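Local coordinates for STM4351 (Salmonella enterica, PDB 2Y7I), which binds arginine with high specificity as a periplasmic solute-binding protein, probably for delivery to a membrane transport system, at residues R6-G11 / K41-E46; S48-S53 / K64-V69; N37-E42 / D211-S216; F85-Y90 / E205-L210. All coordinates share one frame; numbering follows the deposited sequence.

Overall arrangement
Interactions 1 and 2 belong to the parallel three-stranded sheet built from the first part of the chain and to its zinc site: interaction 1 joins strands 7-12 and 46-51 by main-chain bonds, whereas interaction 2 relies on a lysine-amide bond and an aromatic edge, and one zinc ion with its water touches both. Interactions 3 and 4 lie beside this sheet on helix 200-214. Interaction 3 is a small, mostly apolar helix pair; like 1 and 2 it is partly buried, with exposed polar ends. Interaction 4 alone is buried, centred on an asparagine carbonyl, and meets interaction 3 where Q87 bonds D211 and K214. Helix 31-42 serves both interaction 1 and interaction 3.

Interaction 1: R6-G11 / K41-E46; sequences RTLHFG and KEMQAE. With ZN (zinc ion), chain E.
A beta-alpha-beta unit closes here: the chain leaves helix 31-42, turns at Q44 and enters strand 46-51 alongside strand 7-12. Q44, with positive phi, ends the helix in a Schellman motif. Two main-chain bonds then set the parallel register. E46 N donates to R6 O at 2.8 Å, nearly along the C=O axis, and E46 O accepts from L8 N at 2.9 Å, in the carbonyl plane, so E46 spans T7 on the neighbouring strand. T7 OG1 lies 3.6 Å from E46 CB.

Near the start of the strand, the side chain of R6 crosses M43 at about a right angle. Its CG sits in the crowded position between the backbone N and carbonyl carbon (chi1 67°) and rests on A45 CB at 3.5 Å; a bend at chi3 (-72°) carries the guanidinium over M43, with NH2 3.8 Å from CE. The charge itself is met by E205 of helix 200-214 in a salt bridge. M43, also bent at chi3, turns CE inward to L8 CD2 at 4.0 Å, and both side chains touch L202 of that helix.

One residue beyond L8, H9 binds zinc through ND1 at 2.1 Å, sharing the ion with D67 and a water. The parallel strand pair joined through a helix belongs to the alpha/beta lobe of the family 3 solute-binding fold.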
loop_
_atom_site.group_PDB
_atom_site.type_symbol
_atom_site.label_atom_id
_atom_site.label_comp_id
_atom_site.label_asym_id
_atom_site.label_seq_id
_atom_site.Cartn_x
_atom_site.Cartn_y
_atom_site.Cartn_z
ATOM N N ARG A 6 12.064 -15.559 -16.689
ATOM C CA ARG A 6 10.665 -15.969 -16.763
ATOM C C ARG A 6 9.813 -14.750 -17.117
ATOM O O ARG A 6 10.103 -13.631 -16.680
ATOM C CB ARG A 6 10.200 -16.620 -15.450
ATOM C CG ARG A 6 10.149 -15.689 -14.247
ATOM C CD ARG A 6 9.858 -16.427 -12.930
ATOM N NE ARG A 6 8.474 -16.890 -12.821
ATOM C CZ ARG A 6 7.820 -17.022 -11.669
ATOM N NH1 ARG A 6 8.416 -16.712 -10.523
ATOM N NH2 ARG A 6 6.568 -17.456 -11.658
ATOM N N THR A 7 8.790 -14.966 -17.940
ATOM C CA THR A 7 7.944 -13.884 -18.413
ATOM C C THR A 7 6.492 -14.177 -18.067
ATOM O O THR A 7 5.928 -15.186 -18.498
ATOM C CB THR A 7 8.118 -13.632 -19.939
ATOM O OG1 THR A 7 9.481 -13.288 -20.206
ATOM C CG2 THR A 7 7.226 -12.485 -20.412
ATOM N N LEU A 8 5.908 -13.282 -17.274
ATOM C CA LEU A 8 4.529 -13.383 -16.851
ATOM C C LEU A 8 3.647 -12.640 -17.857
ATOM O O LEU A 8 3.820 -11.432 -18.085
ATOM C CB LEU A 8 4.393 -12.793 -15.446
ATOM C CG LEU A 8 3.192 -13.116 -14.562
ATOM C CD1 LEU A 8 3.004 -14.627 -14.417
ATOM C CD2 LEU A 8 3.397 -12.474 -13.186
ATOM N N HIS A 9 2.720 -13.375 -18.471
ATOM C CA HIS A 9 1.866 -12.832 -19.528
ATOM C C HIS A 9 0.544 -12.352 -18.927
ATOM O O HIS A 9 -0.225 -13.157 -18.408
ATOM C CB HIS A 9 1.630 -13.882 -20.626
ATOM C CG HIS A 9 2.893 -14.416 -21.237
ATOM N ND1 HIS A 9 3.512 -15.565 -20.791
ATOM C CD2 HIS A 9 3.653 -13.955 -22.258
ATOM C CE1 HIS A 9 4.598 -15.788 -21.512
ATOM N NE2 HIS A 9 4.708 -14.825 -22.407
ATOM N N PHE A 10 0.309 -11.043 -18.985
ATOM C CA PHE A 10 -0.911 -10.424 -18.478
ATOM C C PHE A 10 -1.840 -10.089 -19.625
ATOM O O PHE A 10 -1.394 -9.636 -20.676
ATOM C CB PHE A 10 -0.601 -9.111 -17.765
ATOM C CG PHE A 10 -0.094 -9.273 -16.364
ATOM C CD1 PHE A 10 1.266 -9.462 -16.125
ATOM C CD2 PHE A 10 -0.969 -9.195 -15.278
ATOM C CE1 PHE A 10 1.748 -9.589 -14.806
ATOM C CE2 PHE A 10 -0.495 -9.327 -13.955
ATOM C CZ PHE A 10 0.862 -9.526 -13.726
ATOM N N GLY A 11 -3.131 -10.312 -19.410
ATOM C CA GLY A 11 -4.164 -9.822 -20.312
ATOM C C GLY A 11 -4.786 -8.602 -19.667
ATOM O O GLY A 11 -4.961 -8.562 -18.443
ATOM N N LYS A 41 8.786 -7.382 -11.045
ATOM C CA LYS A 41 10.131 -7.121 -10.524
ATOM C C LYS A 41 10.390 -7.894 -9.225
ATOM O O LYS A 41 11.440 -8.518 -9.075
ATOM C CB LYS A 41 10.393 -5.620 -10.346
ATOM C CG LYS A 41 11.849 -5.308 -9.991
ATOM C CD LYS A 41 12.154 -3.823 -10.104
ATOM C CE LYS A 41 13.647 -3.569 -9.903
ATOM N NZ LYS A 41 13.994 -2.125 -10.015
ATOM N N GLU A 42 9.423 -7.877 -8.304
ATOM C CA GLU A 42 9.537 -8.643 -7.047
ATOM C C GLU A 42 9.605 -10.146 -7.291
ATOM O O GLU A 42 10.189 -10.885 -6.501
ATOM C CB GLU A 42 8.381 -8.334 -6.087
ATOM C CG GLU A 42 8.429 -6.964 -5.424
ATOM C CD GLU A 42 9.627 -6.766 -4.492
ATOM O OE1 GLU A 42 10.289 -7.755 -4.110
ATOM O OE2 GLU A 42 9.904 -5.597 -4.149
ATOM N N MET A 43 9.020 -10.591 -8.399
ATOM C CA MET A 43 9.017 -12.009 -8.759
ATOM C C MET A 43 10.218 -12.392 -9.632
ATOM O O MET A 43 10.330 -13.545 -10.065
ATOM C CB MET A 43 7.714 -12.364 -9.471
ATOM C CG MET A 43 6.476 -12.303 -8.562
ATOM S SD MET A 43 4.939 -12.660 -9.424
ATOM C CE MET A 43 5.263 -14.285 -10.104
ATOM N N GLN A 44 11.098 -11.418 -9.875
ATOM C CA GLN A 44 12.256 -11.567 -10.770
ATOM C C GLN A 44 11.836 -12.081 -12.149
ATOM O O GLN A 44 12.478 -12.961 -12.732
ATOM C CB GLN A 44 13.350 -12.427 -10.125
ATOM C CG GLN A 44 14.016 -11.726 -8.956
ATOM C CD GLN A 44 14.955 -12.626 -8.176
ATOM O OE1 GLN A 44 14.552 -13.670 -7.651
ATOM N NE2 GLN A 44 16.217 -12.218 -8.086
ATOM N N ALA A 45 10.738 -11.508 -12.642
ATOM C CA ALA A 45 10.133 -11.864 -13.916
ATOM C C ALA A 45 10.004 -10.648 -14.814
ATOM O O ALA A 45 9.931 -9.511 -14.339
ATOM C CB ALA A 45 8.753 -12.473 -13.693
ATOM N N GLU A 46 9.984 -10.906 -16.119
ATOM C CA GLU A 46 9.636 -9.901 -17.103
ATOM C C GLU A 46 8.118 -9.906 -17.255
ATOM O O GLU A 46 7.454 -10.889 -16.905
ATOM C CB GLU A 46 10.307 -10.208 -18.444
ATOM C CG GLU A 46 11.839 -10.068 -18.449
ATOM C CD GLU A 46 12.304 -8.638 -18.708
ATOM O OE1 GLU A 46 11.879 -8.038 -19.722
ATOM O OE2 GLU A 46 13.095 -8.110 -17.895
HETATM ZN ZN ZN E . 2.862 -17.146 -19.620
HETATM O O HOH W 1 1.131 -17.593 -20.824
#

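Interaction 2: S48-S53 / K64-V69; sequences SFTNQS and KKFDAV. With ZN (zinc ion), chain E.
Q52 carries its CG in the crowded position between backbone N and carbonyl carbon (chi1 63°) and continues extended, while K65 starts with CG anti to the backbone N (chi1 -176°) and runs out fully stretched; the two therefore meet tip to tip. K65 NZ donates to Q52 OE1 at 2.7 Å, reaching the oxygen from 31° above the carbonyl plane and so not along a lone pair. The other end of the same amide is fixed from outside, Q52 NE2 bonding the hydroxyls of S56 and S60, which holds OE1 turned to the lysine and probably polarises it under the positive charge.

F66 takes the same amide at its rim: CE2 lies 3.5 Å from Q52 OE1, near the ring plane, with amide and ring steeply inclined. K65 CB, of the preceding residue, sits above one face of the ring, toward its rim. T50 adds a looser touch, its CB 4.2 Å from F66 CD2.

Next along the chain, D67 binds zinc by OD2 at 2.1 Å, with water 1 as a further ligand 2.2 Å from the zinc and H9 completing the protein side.

F66 also packs on L57 and S60 of helix 57-62. Strand 46-51, through T50, is hydrogen-bonded to F10 and T12 of the central strand 7-12, and strand 68-69 flanks that same strand on its other side.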
loop_
_atom_site.group_PDB
_atom_site.type_symbol
_atom_site.label_atom_id
_atom_site.label_comp_id
_atom_site.label_asym_id
_atom_site.label_seq_id
_atom_site.Cartn_x
_atom_site.Cartn_y
_atom_site.Cartn_z
ATOM N N SER A 48 4.688 -9.203 -19.806
ATOM C CA SER A 48 4.142 -9.060 -21.146
ATOM C C SER A 48 2.641 -8.794 -21.076
ATOM O O SER A 48 1.938 -9.443 -20.303
ATOM C CB SER A 48 4.429 -10.310 -21.974
ATOM O OG SER A 48 4.094 -10.079 -23.327
ATOM N N PHE A 49 2.159 -7.843 -21.877
ATOM C CA PHE A 49 0.730 -7.502 -21.895
ATOM C C PHE A 49 0.055 -7.801 -23.225
ATOM O O PHE A 49 0.624 -7.556 -24.292
ATOM C CB PHE A 49 0.508 -6.031 -21.555
ATOM C CG PHE A 49 0.876 -5.677 -20.148
ATOM C CD1 PHE A 49 -0.011 -5.900 -19.108
ATOM C CD2 PHE A 49 2.121 -5.127 -19.865
ATOM C CE1 PHE A 49 0.337 -5.584 -17.799
ATOM C CE2 PHE A 49 2.472 -4.801 -18.560
ATOM C CZ PHE A 49 1.574 -5.030 -17.529
ATOM N N THR A 50 -1.161 -8.336 -23.145
ATOM C CA THR A 50 -2.017 -8.521 -24.315
ATOM C C THR A 50 -3.268 -7.678 -24.087
ATOM O O THR A 50 -3.906 -7.785 -23.034
ATOM C CB THR A 50 -2.376 -10.006 -24.517
ATOM O OG1 THR A 50 -1.169 -10.758 -24.650
ATOM C CG2 THR A 50 -3.239 -10.217 -25.776
ATOM N N ASN A 51 -3.585 -6.832 -25.064
ATOM C CA ASN A 51 -4.705 -5.905 -25.004
ATOM C C ASN A 51 -5.878 -6.428 -25.846
ATOM O O ASN A 51 -5.749 -6.611 -27.056
ATOM C CB ASN A 51 -4.228 -4.523 -25.487
ATOM C CG ASN A 51 -5.354 -3.511 -25.650
ATOM O OD1 ASN A 51 -5.266 -2.624 -26.499
ATOM N ND2 ASN A 51 -6.395 -3.622 -24.846
ATOM N N GLN A 52 -7.002 -6.703 -25.191
ATOM C CA GLN A 52 -8.200 -7.241 -25.867
ATOM C C GLN A 52 -9.438 -6.785 -25.085
ATOM O O GLN A 52 -9.301 -6.186 -24.015
ATOM C CB GLN A 52 -8.128 -8.767 -26.000
ATOM C CG GLN A 52 -8.094 -9.535 -24.675
ATOM C CD GLN A 52 -7.889 -11.038 -24.864
ATOM O OE1 GLN A 52 -6.854 -11.482 -25.367
ATOM N NE2 GLN A 52 -8.878 -11.829 -24.449
ATOM N N SER A 53 -10.633 -7.048 -25.608
ATOM C CA SER A 53 -11.860 -6.535 -24.978
ATOM C C SER A 53 -12.005 -7.025 -23.533
ATOM O O SER A 53 -11.640 -8.164 -23.214
ATOM C CB SER A 53 -13.100 -6.886 -25.820
ATOM O OG SER A 53 -13.271 -8.293 -25.962
ATOM N N LYS A 64 -6.228 -20.405 -20.912
ATOM C CA LYS A 64 -4.755 -20.403 -20.780
ATOM C C LYS A 64 -3.997 -19.503 -21.756
ATOM O O LYS A 64 -2.811 -19.725 -22.007
ATOM C CB LYS A 64 -4.174 -21.823 -20.847
ATOM C CG LYS A 64 -4.552 -22.699 -19.685
ATOM C CD LYS A 64 -3.637 -23.903 -19.580
ATOM C CE LYS A 64 -4.079 -24.798 -18.438
ATOM N NZ LYS A 64 -5.514 -25.176 -18.585
ATOM N N LYS A 65 -4.675 -18.498 -22.304
ATOM C CA LYS A 65 -4.047 -17.568 -23.240
ATOM C C LYS A 65 -3.011 -16.671 -22.544
ATOM O O LYS A 65 -2.062 -16.202 -23.171
ATOM C CB LYS A 65 -5.115 -16.729 -23.950
ATOM C CG LYS A 65 -4.575 -15.805 -25.019
ATOM C CD LYS A 65 -5.662 -14.902 -25.582
ATOM C CE LYS A 65 -5.143 -14.138 -26.783
ATOM N NZ LYS A 65 -6.191 -13.230 -27.294
ATOM N N PHE A 66 -3.209 -16.426 -21.253
ATOM C CA PHE A 66 -2.219 -15.735 -20.437
ATOM C C PHE A 66 -2.234 -16.243 -18.996
ATOM O O PHE A 66 -3.100 -17.026 -18.617
ATOM C CB PHE A 66 -2.341 -14.197 -20.515
ATOM C CG PHE A 66 -3.699 -13.684 -20.932
ATOM C CD1 PHE A 66 -4.781 -13.722 -20.054
ATOM C CD2 PHE A 66 -3.880 -13.120 -22.190
ATOM C CE1 PHE A 66 -6.029 -13.226 -20.433
ATOM C CE2 PHE A 66 -5.127 -12.620 -22.583
ATOM C CZ PHE A 66 -6.200 -12.676 -21.705
ATOM N N ASP A 67 -1.257 -15.805 -18.211
ATOM C CA ASP A 67 -1.087 -16.276 -16.843
ATOM C C ASP A 67 -1.972 -15.536 -15.854
ATOM O O ASP A 67 -2.396 -16.104 -14.854
ATOM C CB ASP A 67 0.369 -16.110 -16.421
ATOM C CG ASP A 67 1.308 -16.838 -17.332
ATOM O OD1 ASP A 67 1.154 -18.072 -17.465
ATOM O OD2 ASP A 67 2.174 -16.172 -17.941
ATOM N N ALA A 68 -2.237 -14.265 -16.136
ATOM C CA ALA A 68 -2.925 -13.404 -15.187
ATOM C C ALA A 68 -3.649 -12.278 -15.911
ATOM O O ALA A 68 -3.358 -11.980 -17.068
ATOM C CB ALA A 68 -1.937 -12.840 -14.160
ATOM N N VAL A 69 -4.617 -11.683 -15.225
ATOM C CA VAL A 69 -5.376 -10.561 -15.761
ATOM C C VAL A 69 -5.296 -9.433 -14.753
ATOM O O VAL A 69 -5.504 -9.645 -13.548
ATOM C CB VAL A 69 -6.861 -10.955 -16.029
ATOM C CG1 VAL A 69 -7.759 -9.736 -16.145
ATOM C CG2 VAL A 69 -6.966 -11.797 -17.298
HETATM ZN ZN ZN E . 2.862 -17.146 -19.620
HETATM O O HOH W 1 1.131 -17.593 -20.824
#

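Interaction 3: N37-E42 / D211-S216; sequences NAVCKE and DKVKAS
This is a small helix-to-helix contact on the flank of the sheet-bearing lobe, where the last turns of helix 31-42 meet the C-terminal end of helix 200-214. V213 centres the contact. Its CG1 stands anti to the backbone N (chi1 171°) and CG2 anti to the carbonyl carbon, so both methyls face A38: CG2 lies 3.8 Å and CG1 3.9 Å from A38 CB. V213 CG2 also reaches the main chain, 3.7 Å from A38 O, and is touched more loosely by V39 CG2.

E42 bounds this patch. Bent at chi2 (-64°), it lays CG against V213 CG2 at 4.0 Å and crosses K212 obliquely, its OE1 3.6 Å from K212 CD. The charged tips stay apart, with E42 OE1 4.6 Å from K212 NZ.

Past V213 the chain turns toward helix 217-227. S216 OG gives a 2.5 Å bond to V213 O, on a lone pair in the carbonyl plane, and S216 N donates to the same oxygen at 3.1 Å. S216 stands at the N-cap of that helix, its OG weakly bonded to Y219 N. The turn lies at the dimer contact, K214 NZ bonding D211 O of the second subunit and the reverse.

Adhesion thus rests on van der Waals contact of methyls and of the aliphatic parts of E42 and K212, whose charges, short of a salt bridge, probably add only a mild attraction.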
loop_
_atom_site.group_PDB
_atom_site.type_symbol
_atom_site.label_atom_id
_atom_site.label_comp_id
_atom_site.label_asym_id
_atom_site.label_seq_id
_atom_site.Cartn_x
_atom_site.Cartn_y
_atom_site.Cartn_z
ATOM N N ASN A 37 4.083 -4.335 -13.284
ATOM C CA ASN A 37 5.538 -4.288 -13.459
ATOM C C ASN A 37 6.270 -4.430 -12.123
ATOM O O ASN A 37 7.261 -5.152 -12.026
ATOM C CB ASN A 37 5.973 -3.013 -14.188
ATOM C CG ASN A 37 5.864 -3.134 -15.713
ATOM O OD1 ASN A 37 6.269 -4.134 -16.296
ATOM N ND2 ASN A 37 5.341 -2.103 -16.356
ATOM N N ALA A 38 5.758 -3.756 -11.094
ATOM C CA ALA A 38 6.351 -3.827 -9.759
ATOM C C ALA A 38 6.244 -5.247 -9.190
ATOM O O ALA A 38 7.196 -5.764 -8.599
ATOM C CB ALA A 38 5.692 -2.795 -8.818
ATOM N N VAL A 39 5.084 -5.873 -9.384
ATOM C CA VAL A 39 4.877 -7.278 -9.006
ATOM C C VAL A 39 5.868 -8.204 -9.734
ATOM O O VAL A 39 6.534 -9.031 -9.095
ATOM C CB VAL A 39 3.416 -7.714 -9.254
ATOM C CG1 VAL A 39 3.239 -9.245 -9.103
ATOM C CG2 VAL A 39 2.489 -6.963 -8.309
ATOM N N CYS A 40 5.978 -8.049 -11.054
ATOM C CA CYS A 40 6.964 -8.807 -11.843
ATOM C C CYS A 40 8.411 -8.622 -11.365
ATOM O O CYS A 40 9.173 -9.605 -11.279
ATOM C CB CYS A 40 6.840 -8.481 -13.331
ATOM S SG CYS A 40 5.357 -9.207 -14.018
ATOM N N LYS A 41 8.786 -7.382 -11.045
ATOM C CA LYS A 41 10.131 -7.121 -10.524
ATOM C C LYS A 41 10.390 -7.894 -9.225
ATOM O O LYS A 41 11.440 -8.518 -9.075
ATOM C CB LYS A 41 10.393 -5.620 -10.346
ATOM C CG LYS A 41 11.849 -5.308 -9.991
ATOM C CD LYS A 41 12.154 -3.823 -10.104
ATOM C CE LYS A 41 13.647 -3.569 -9.903
ATOM N NZ LYS A 41 13.994 -2.125 -10.015
ATOM N N GLU A 42 9.423 -7.877 -8.304
ATOM C CA GLU A 42 9.537 -8.643 -7.047
ATOM C C GLU A 42 9.605 -10.146 -7.291
ATOM O O GLU A 42 10.189 -10.885 -6.501
ATOM C CB GLU A 42 8.381 -8.334 -6.087
ATOM C CG GLU A 42 8.429 -6.964 -5.424
ATOM C CD GLU A 42 9.627 -6.766 -4.492
ATOM O OE1 GLU A 42 10.289 -7.755 -4.110
ATOM O OE2 GLU A 42 9.904 -5.597 -4.149
ATOM N N ASP A 211 2.281 -7.957 -1.254
ATOM C CA ASP A 211 2.565 -7.598 0.143
ATOM C C ASP A 211 3.723 -6.611 0.215
ATOM O O ASP A 211 3.667 -5.617 0.943
ATOM C CB ASP A 211 2.933 -8.831 0.977
ATOM C CG ASP A 211 1.743 -9.688 1.311
ATOM O OD1 ASP A 211 0.612 -9.287 0.990
ATOM O OD2 ASP A 211 1.938 -10.759 1.907
ATOM N N LYS A 212 4.777 -6.909 -0.539
ATOM C CA LYS A 212 5.932 -6.034 -0.622
ATOM C C LYS A 212 5.649 -4.740 -1.382
ATOM O O LYS A 212 5.985 -3.665 -0.890
ATOM C CB LYS A 212 7.136 -6.775 -1.214
ATOM C CG LYS A 212 7.696 -7.833 -0.279
ATOM C CD LYS A 212 8.787 -8.652 -0.959
ATOM C CE LYS A 212 9.361 -9.675 -0.003
ATOM N NZ LYS A 212 10.019 -10.802 -0.732
ATOM N N VAL A 213 5.041 -4.836 -2.568
ATOM C CA VAL A 213 4.749 -3.640 -3.377
ATOM C C VAL A 213 3.852 -2.666 -2.615
ATOM O O VAL A 213 4.117 -1.463 -2.594
ATOM C CB VAL A 213 4.128 -3.989 -4.764
ATOM C CG1 VAL A 213 3.624 -2.743 -5.480
ATOM C CG2 VAL A 213 5.157 -4.728 -5.638
ATOM N N LYS A 214 2.810 -3.192 -1.974
ATOM C CA LYS A 214 1.853 -2.345 -1.238
ATOM C C LYS A 214 2.452 -1.669 -0.004
ATOM O O LYS A 214 1.911 -0.660 0.475
ATOM C CB LYS A 214 0.579 -3.121 -0.896
ATOM C CG LYS A 214 -0.266 -3.451 -2.123
ATOM C CD LYS A 214 -1.306 -4.523 -1.829
ATOM C CE LYS A 214 -2.376 -4.013 -0.857
ATOM N NZ LYS A 214 -3.232 -5.129 -0.368
ATOM N N ALA A 215 3.572 -2.199 0.492
ATOM C CA ALA A 215 4.261 -1.601 1.646
ATOM C C ALA A 215 5.314 -0.566 1.240
ATOM O O ALA A 215 5.956 0.046 2.097
ATOM C CB ALA A 215 4.893 -2.680 2.511
ATOM N N SER A 216 5.486 -0.377 -0.065
ATOM C CA SER A 216 6.559 0.457 -0.589
ATOM C C SER A 216 6.112 1.903 -0.764
ATOM O O SER A 216 4.958 2.163 -1.114
ATOM C CB SER A 216 7.084 -0.100 -1.921
ATOM O OG SER A 216 6.123 0.038 -2.960
#

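Interaction 4: F85-Y90 / E205-L210; sequences FSQPYY and EINAAL
N207 OD1 is the polar centre of this contact. Q87 N donates to it at 3.0 Å, almost straight (169°) and on a lone pair in the carbonyl plane, and Q87 NE2 adds a weak bond of 3.4 Å. The two side chains slide past each other in opposite directions, their amide planes 39° apart. At the far end of the asparagine amide, N207 ND2 gives its hydrogens to Q204 OE1 and to water 2, which in turn donates to F85 O at 2.8 Å.

L210 packs beside this pair. Its CB lies 3.7 Å from Q87 CD, while CD1 rests on S86 CB at 3.7 Å and CD2 on Y89 CB at 3.9 Å.

Segment 85-90 leads from strand 84-85 to strand 95-100 of the five-stranded sheet, probably as part of the hinge between the lobes of this two-lobed binding-protein fold; its S86, Y89 and Y90 are bonded through the backbone to I193 and L191.

Further out, S86 OG donates to Q87 O at 2.8 Å and is also bonded to I193 N. D211 and K214 hold the two ends of the Q87 amide, fixing its rotation, and Y89 OH is tied to D32.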
loop_
_atom_site.group_PDB
_atom_site.type_symbol
_atom_site.label_atom_id
_atom_site.label_comp_id
_atom_site.label_asym_id
_atom_site.label_seq_id
_atom_site.Cartn_x
_atom_site.Cartn_y
_atom_site.Cartn_z
ATOM N N PHE A 85 -8.674 -14.703 -7.422
ATOM C CA PHE A 85 -8.098 -13.369 -7.271
ATOM C C PHE A 85 -7.015 -13.299 -6.201
ATOM O O PHE A 85 -7.049 -14.027 -5.209
ATOM C CB PHE A 85 -9.168 -12.342 -6.920
ATOM C CG PHE A 85 -10.055 -11.950 -8.076
ATOM C CD1 PHE A 85 -9.612 -11.050 -9.042
ATOM C CD2 PHE A 85 -11.348 -12.450 -8.170
ATOM C CE1 PHE A 85 -10.442 -10.662 -10.105
ATOM C CE2 PHE A 85 -12.185 -12.072 -9.221
ATOM C CZ PHE A 85 -11.729 -11.177 -10.189
ATOM N N SER A 86 -6.064 -12.398 -6.429
ATOM C CA SER A 86 -5.146 -11.943 -5.407
ATOM C C SER A 86 -5.904 -11.166 -4.334
ATOM O O SER A 86 -7.102 -10.891 -4.464
ATOM C CB SER A 86 -4.097 -11.012 -6.014
ATOM O OG SER A 86 -4.710 -9.819 -6.498
ATOM N N GLN A 87 -5.182 -10.829 -3.272
ATOM C CA GLN A 87 -5.596 -9.817 -2.316
ATOM C C GLN A 87 -5.956 -8.549 -3.106
ATOM O O GLN A 87 -5.451 -8.343 -4.221
ATOM C CB GLN A 87 -4.428 -9.516 -1.368
ATOM C CG GLN A 87 -3.193 -8.960 -2.103
ATOM C CD GLN A 87 -2.060 -8.606 -1.177
ATOM O OE1 GLN A 87 -2.022 -7.510 -0.615
ATOM N NE2 GLN A 87 -1.128 -9.529 -1.012
ATOM N N PRO A 88 -6.811 -7.684 -2.535
ATOM C CA PRO A 88 -7.062 -6.429 -3.225
ATOM C C PRO A 88 -5.767 -5.637 -3.375
ATOM O O PRO A 88 -4.940 -5.633 -2.463
ATOM C CB PRO A 88 -8.034 -5.696 -2.289
ATOM C CG PRO A 88 -7.847 -6.330 -0.950
ATOM C CD PRO A 88 -7.522 -7.762 -1.247
ATOM N N TYR A 89 -5.566 -5.006 -4.526
ATOM C CA TYR A 89 -4.416 -4.108 -4.670
ATOM C C TYR A 89 -4.844 -2.644 -4.628
ATOM O O TYR A 89 -4.020 -1.772 -4.380
ATOM C CB TYR A 89 -3.536 -4.435 -5.897
ATOM C CG TYR A 89 -4.205 -4.197 -7.236
ATOM C CD1 TYR A 89 -4.122 -2.952 -7.874
ATOM C CD2 TYR A 89 -4.907 -5.213 -7.870
ATOM C CE1 TYR A 89 -4.742 -2.730 -9.104
ATOM C CE2 TYR A 89 -5.540 -4.993 -9.100
ATOM C CZ TYR A 89 -5.451 -3.757 -9.708
ATOM O OH TYR A 89 -6.078 -3.552 -10.929
ATOM N N TYR A 90 -6.130 -2.381 -4.835
ATOM C CA TYR A 90 -6.679 -1.029 -4.783
ATOM C C TYR A 90 -8.176 -1.145 -4.517
ATOM O O TYR A 90 -8.764 -2.190 -4.790
ATOM C CB TYR A 90 -6.424 -0.276 -6.099
ATOM C CG TYR A 90 -6.704 1.212 -6.026
ATOM C CD1 TYR A 90 -5.896 2.060 -5.265
ATOM C CD2 TYR A 90 -7.777 1.770 -6.718
ATOM C CE1 TYR A 90 -6.153 3.436 -5.201
ATOM C CE2 TYR A 90 -8.041 3.129 -6.664
ATOM C CZ TYR A 90 -7.226 3.955 -5.913
ATOM O OH TYR A 90 -7.503 5.301 -5.863
ATOM N N GLU A 205 2.717 -16.494 -5.163
ATOM C CA GLU A 205 3.876 -15.698 -5.550
ATOM C C GLU A 205 3.448 -14.254 -5.758
ATOM O O GLU A 205 4.127 -13.330 -5.307
ATOM C CB GLU A 205 4.462 -16.202 -6.853
ATOM C CG GLU A 205 5.448 -17.318 -6.722
ATOM C CD GLU A 205 6.221 -17.490 -8.014
ATOM O OE1 GLU A 205 5.679 -18.114 -8.950
ATOM O OE2 GLU A 205 7.344 -16.953 -8.105
ATOM N N ILE A 206 2.324 -14.081 -6.449
ATOM C CA ILE A 206 1.753 -12.761 -6.725
ATOM C C ILE A 206 1.362 -12.058 -5.422
ATOM O O ILE A 206 1.649 -10.868 -5.241
ATOM C CB ILE A 206 0.539 -12.854 -7.679
ATOM C CG1 ILE A 206 1.010 -13.102 -9.117
ATOM C CG2 ILE A 206 -0.317 -11.577 -7.623
ATOM C CD1 ILE A 206 -0.110 -13.491 -10.058
ATOM N N ASN A 207 0.702 -12.789 -4.523
ATOM C CA ASN A 207 0.364 -12.233 -3.207
ATOM C C ASN A 207 1.582 -11.820 -2.381
ATOM O O ASN A 207 1.584 -10.756 -1.763
ATOM C CB ASN A 207 -0.518 -13.201 -2.410
ATOM C CG ASN A 207 -1.988 -13.054 -2.754
ATOM O OD1 ASN A 207 -2.452 -11.957 -3.066
ATOM N ND2 ASN A 207 -2.726 -14.160 -2.715
ATOM N N ALA A 208 2.613 -12.663 -2.371
ATOM C CA ALA A 208 3.832 -12.346 -1.642
ATOM C C ALA A 208 4.475 -11.078 -2.222
ATOM O O ALA A 208 4.992 -10.253 -1.477
ATOM C CB ALA A 208 4.806 -13.509 -1.675
ATOM N N ALA A 209 4.419 -10.931 -3.545
ATOM C CA ALA A 209 4.955 -9.747 -4.219
ATOM C C ALA A 209 4.120 -8.493 -3.925
ATOM O O ALA A 209 4.675 -7.425 -3.637
ATOM C CB ALA A 209 5.057 -9.990 -5.722
ATOM N N LEU A 210 2.795 -8.631 -3.980
ATOM C CA LEU A 210 1.883 -7.523 -3.635
ATOM C C LEU A 210 2.058 -7.029 -2.189
ATOM O O LEU A 210 2.003 -5.820 -1.931
ATOM C CB LEU A 210 0.415 -7.904 -3.897
ATOM C CG LEU A 210 -0.114 -7.781 -5.329
ATOM C CD1 LEU A 210 -1.490 -8.385 -5.444
ATOM C CD2 LEU A 210 -0.131 -6.315 -5.792
HETATM O O HOH W 2 -5.699 -14.356 -2.818
#